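Local coordinates for crystal protein (PDB 2ZTB) that recognizes cancer cells as an activated parasporin-2 toxin and probably kills them by forming beta-barrel pores in their membranes, as do related aerolysin-type toxins, at residues I4-A15 against T118-L126. Sequence-based numbering, arbitrary orientation.
Sequences IREYLMFNELSA and TGFKFTSKL
Glu6 sets its CG between its own backbone N and carbonyl carbon (chi1 48°) and then runs straight out, delivering its carboxylate to the backbone of Thr123 and Ser124. Glu6 OE1 accepts Thr123 N at 3.1 Å through its syn lone pair. Glu6 OE2 is gripped twice, by Ser124 N on its own syn side and by Ser124 OG, which approaches almost head-on, in line with the C-O bond, at 2.6 Å. Next to it, Ile4 CG2 packs obliquely against CD2 of the Phe122 ring, 3.5 Å apart, while Ile4 CD1 reaches Leu126 CD1. The contact ties strand 4-7 and the 3-10 turn 10-15 after it to the loop between strand 96-116 and the hairpin of strands 126-132 and 136-142, which probably corresponds to the membrane-inserting hairpin of aerolysin-type pore-forming toxins. Farther along, Glu12 and Lys121 lie alongside each other, pointing opposite ways; Glu12 OE1 takes Lys121 N at 2.8 Å in a fairly straight bond (163°), and OE2 accepts Met9 N. Lys63 forms salt bridges with both Glu6 and Glu12, so one buttressing cation probably helps keep the two carboxylates ionised. Lys121, bent at its last torsion, hydrogen-bonds through NZ to Asn11 O (2.7 Å), from above the carbonyl plane and so not on a lone pair. Ala15 CB sits over the centre of one face of the Phe120 ring, 3.6 Å from its centroid, and Thr118 OG1 donates to an in-plane lone pair of Ala15 O.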
loop_
_atom_site.group_PDB
_atom_site.type_symbol
_atom_site.label_atom_id
_atom_site.label_comp_id
_atom_site.label_asym_id
_atom_site.label_seq_id
_atom_site.Cartn_x
_atom_site.Cartn_y
_atom_site.Cartn_z
ATOM N N ILE A 4 5.790 11.383 6.817
ATOM C CA ILE A 4 6.962 10.603 7.206
ATOM C C ILE A 4 8.239 11.431 7.001
ATOM O O ILE A 4 8.363 12.166 6.023
ATOM C CB ILE A 4 6.976 9.240 6.442
ATOM C CG1 ILE A 4 5.846 8.334 6.969
ATOM C CG2 ILE A 4 8.338 8.537 6.534
ATOM C CD1 ILE A 4 5.268 7.388 5.926
ATOM N N ARG A 5 9.164 11.320 7.946
ATOM C CA ARG A 5 10.435 12.024 7.878
ATOM C C ARG A 5 11.489 11.220 8.614
ATOM O O ARG A 5 11.475 11.129 9.835
ATOM C CB ARG A 5 10.310 13.433 8.472
ATOM C CG ARG A 5 11.588 14.266 8.442
ATOM C CD ARG A 5 11.223 15.738 8.506
ATOM N NE ARG A 5 12.381 16.619 8.608
ATOM C CZ ARG A 5 13.037 17.148 7.575
ATOM N NH1 ARG A 5 12.671 16.887 6.325
ATOM N NH2 ARG A 5 14.073 17.949 7.801
ATOM N N GLU A 6 12.403 10.620 7.864
ATOM C CA GLU A 6 13.446 9.819 8.486
ATOM C C GLU A 6 14.787 10.021 7.800
ATOM O O GLU A 6 14.858 10.641 6.741
ATOM C CB GLU A 6 13.043 8.329 8.560
ATOM C CG GLU A 6 12.498 7.720 7.285
ATOM C CD GLU A 6 12.080 6.257 7.464
ATOM O OE1 GLU A 6 12.842 5.366 7.021
ATOM O OE2 GLU A 6 10.998 6.006 8.044
ATOM N N TYR A 7 15.842 9.509 8.428
ATOM C CA TYR A 7 17.175 9.589 7.898
ATOM C C TYR A 7 17.286 8.895 6.545
ATOM O O TYR A 7 16.631 7.870 6.283
ATOM C CB TYR A 7 18.184 8.986 8.874
ATOM C CG TYR A 7 18.463 9.822 10.111
ATOM C CD1 TYR A 7 18.389 11.221 10.082
ATOM C CD2 TYR A 7 18.829 9.211 11.308
ATOM C CE1 TYR A 7 18.656 11.987 11.225
ATOM C CE2 TYR A 7 19.101 9.964 12.453
ATOM C CZ TYR A 7 19.016 11.352 12.410
ATOM O OH TYR A 7 19.281 12.086 13.564
ATOM N N LEU A 8 18.107 9.477 5.678
ATOM C CA LEU A 8 18.496 8.827 4.444
ATOM C C LEU A 8 19.682 7.925 4.795
ATOM O O LEU A 8 20.546 8.301 5.606
ATOM C CB LEU A 8 18.852 9.868 3.384
ATOM C CG LEU A 8 19.233 9.360 1.983
ATOM C CD1 LEU A 8 18.023 8.789 1.240
ATOM C CD2 LEU A 8 19.915 10.488 1.171
ATOM N N MET A 9 19.699 6.724 4.228
ATOM C CA MET A 9 20.766 5.767 4.495
ATOM C C MET A 9 21.625 5.558 3.239
ATOM O O MET A 9 21.162 5.812 2.130
ATOM C CB MET A 9 20.171 4.437 4.969
ATOM C CG MET A 9 19.167 4.551 6.149
ATOM S SD MET A 9 19.983 5.031 7.692
ATOM C CE MET A 9 20.906 3.540 8.110
ATOM N N PHE A 10 22.865 5.102 3.414
ATOM C CA PHE A 10 23.754 4.819 2.278
ATOM C C PHE A 10 23.226 3.729 1.339
ATOM O O PHE A 10 23.501 3.773 0.131
ATOM C CB PHE A 10 25.183 4.489 2.725
ATOM C CG PHE A 10 26.074 5.712 2.896
ATOM C CD1 PHE A 10 26.572 6.059 4.144
ATOM C CD2 PHE A 10 26.418 6.504 1.805
ATOM C CE1 PHE A 10 27.386 7.172 4.309
ATOM C CE2 PHE A 10 27.233 7.622 1.963
ATOM C CZ PHE A 10 27.717 7.958 3.215
ATOM N N ASN A 11 22.487 2.755 1.888
ATOM C CA ASN A 11 21.964 1.647 1.091
ATOM C C ASN A 11 20.712 2.010 0.296
ATOM O O ASN A 11 20.134 1.173 -0.390
ATOM C CB ASN A 11 21.802 0.351 1.922
ATOM C CG ASN A 11 20.641 0.393 2.952
ATOM O OD1 ASN A 11 20.303 -0.644 3.519
ATOM N ND2 ASN A 11 20.045 1.557 3.189
ATOM N N GLU A 12 20.334 3.281 0.378
ATOM C CA GLU A 12 19.188 3.846 -0.341
ATOM C C GLU A 12 19.601 4.853 -1.412
ATOM O O GLU A 12 18.737 5.414 -2.084
ATOM C CB GLU A 12 18.315 4.639 0.621
ATOM C CG GLU A 12 17.527 3.832 1.575
ATOM C CD GLU A 12 16.685 4.730 2.441
ATOM O OE1 GLU A 12 15.465 4.766 2.194
ATOM O OE2 GLU A 12 17.250 5.418 3.323
ATOM N N LEU A 13 20.899 5.120 -1.532
ATOM C CA LEU A 13 21.416 6.062 -2.534
ATOM C C LEU A 13 20.999 5.710 -3.957
ATOM O O LEU A 13 20.709 6.596 -4.753
ATOM C CB LEU A 13 22.934 6.207 -2.393
ATOM C CG LEU A 13 23.382 7.480 -1.636
ATOM C CD1 LEU A 13 22.532 7.856 -0.422
ATOM C CD2 LEU A 13 24.876 7.483 -1.296
ATOM N N SER A 14 20.921 4.414 -4.256
ATOM C CA SER A 14 20.389 3.921 -5.533
ATOM C C SER A 14 18.962 4.387 -5.809
ATOM O O SER A 14 18.565 4.517 -6.974
ATOM C CB SER A 14 20.448 2.401 -5.576
ATOM O OG SER A 14 19.649 1.855 -4.539
ATOM N N ALA A 15 18.208 4.650 -4.735
ATOM C CA ALA A 15 16.847 5.184 -4.823
ATOM C C ALA A 15 16.843 6.622 -5.320
ATOM O O ALA A 15 15.836 7.100 -5.829
ATOM C CB ALA A 15 16.097 5.064 -3.454
ATOM N N THR A 118 11.749 3.602 -7.086
ATOM C CA THR A 118 13.207 3.372 -7.104
ATOM C C THR A 118 13.772 2.597 -5.893
ATOM O O THR A 118 14.989 2.370 -5.793
ATOM C CB THR A 118 13.983 4.718 -7.237
ATOM O OG1 THR A 118 13.586 5.582 -6.180
ATOM C CG2 THR A 118 13.716 5.407 -8.573
ATOM N N GLY A 119 12.897 2.248 -4.949
ATOM C CA GLY A 119 13.256 1.347 -3.847
ATOM C C GLY A 119 13.787 1.987 -2.579
ATOM O O GLY A 119 14.751 1.509 -1.996
ATOM N N PHE A 120 13.172 3.083 -2.171
ATOM C CA PHE A 120 13.391 3.632 -0.849
ATOM C C PHE A 120 13.082 2.604 0.231
ATOM O O PHE A 120 12.286 1.685 0.015
ATOM C CB PHE A 120 12.536 4.882 -0.648
ATOM C CG PHE A 120 13.025 6.075 -1.417
ATOM C CD1 PHE A 120 12.508 6.363 -2.675
ATOM C CD2 PHE A 120 14.024 6.893 -0.891
ATOM C CE1 PHE A 120 12.974 7.476 -3.397
ATOM C CE2 PHE A 120 14.501 8.003 -1.602
ATOM C CZ PHE A 120 13.970 8.300 -2.852
ATOM N N LYS A 121 13.741 2.738 1.377
ATOM C CA LYS A 121 13.547 1.802 2.480
ATOM C C LYS A 121 13.027 2.555 3.698
ATOM O O LYS A 121 13.771 2.837 4.618
ATOM C CB LYS A 121 14.859 1.069 2.808
ATOM C CG LYS A 121 15.516 0.383 1.613
ATOM C CD LYS A 121 16.779 -0.371 2.011
ATOM C CE LYS A 121 17.363 -1.129 0.833
ATOM N NZ LYS A 121 17.817 -0.178 -0.233
ATOM N N PHE A 122 11.749 2.903 3.675
ATOM C CA PHE A 122 11.086 3.525 4.821
ATOM C C PHE A 122 10.712 2.537 5.899
ATOM O O PHE A 122 10.218 1.444 5.616
ATOM C CB PHE A 122 9.845 4.279 4.385
ATOM C CG PHE A 122 10.144 5.538 3.629
ATOM C CD1 PHE A 122 10.211 5.531 2.248
ATOM C CD2 PHE A 122 10.347 6.739 4.309
ATOM C CE1 PHE A 122 10.468 6.697 1.547
ATOM C CE2 PHE A 122 10.613 7.911 3.614
ATOM C CZ PHE A 122 10.681 7.887 2.227
ATOM N N THR A 123 10.952 2.960 7.135
ATOM C CA THR A 123 10.723 2.187 8.341
ATOM C C THR A 123 9.369 2.545 8.961
ATOM O O THR A 123 8.683 1.677 9.507
ATOM C CB THR A 123 11.890 2.430 9.343
ATOM O OG1 THR A 123 12.962 1.532 9.036
ATOM C CG2 THR A 123 11.476 2.232 10.798
ATOM N N SER A 124 8.980 3.815 8.857
ATOM C CA SER A 124 7.723 4.255 9.467
ATOM C C SER A 124 6.494 3.858 8.671
ATOM O O SER A 124 6.471 3.944 7.448
ATOM C CB SER A 124 7.717 5.756 9.792
ATOM O OG SER A 124 8.632 6.496 9.015
ATOM N N LYS A 125 5.474 3.409 9.387
ATOM C CA LYS A 125 4.246 2.945 8.761
ATOM C C LYS A 125 3.561 4.094 8.036
ATOM O O LYS A 125 3.628 5.245 8.470
ATOM C CB LYS A 125 3.318 2.343 9.808
ATOM C CG LYS A 125 3.927 1.204 10.619
ATOM C CD LYS A 125 3.944 -0.123 9.869
ATOM C CE LYS A 125 4.491 -1.214 10.778
ATOM N NZ LYS A 125 4.072 -2.577 10.365
ATOM N N LEU A 126 2.924 3.775 6.918
ATOM C CA LEU A 126 2.164 4.752 6.165
ATOM C C LEU A 126 0.669 4.585 6.469
ATOM O O LEU A 126 0.133 3.472 6.413
ATOM C CB LEU A 126 2.440 4.573 4.674
ATOM C CG LEU A 126 1.665 5.436 3.679
ATOM C CD1 LEU A 126 2.178 6.855 3.702
ATOM C CD2 LEU A 126 1.750 4.842 2.273
HETATM O O HOH W 1 17.111 1.237 -4.654
#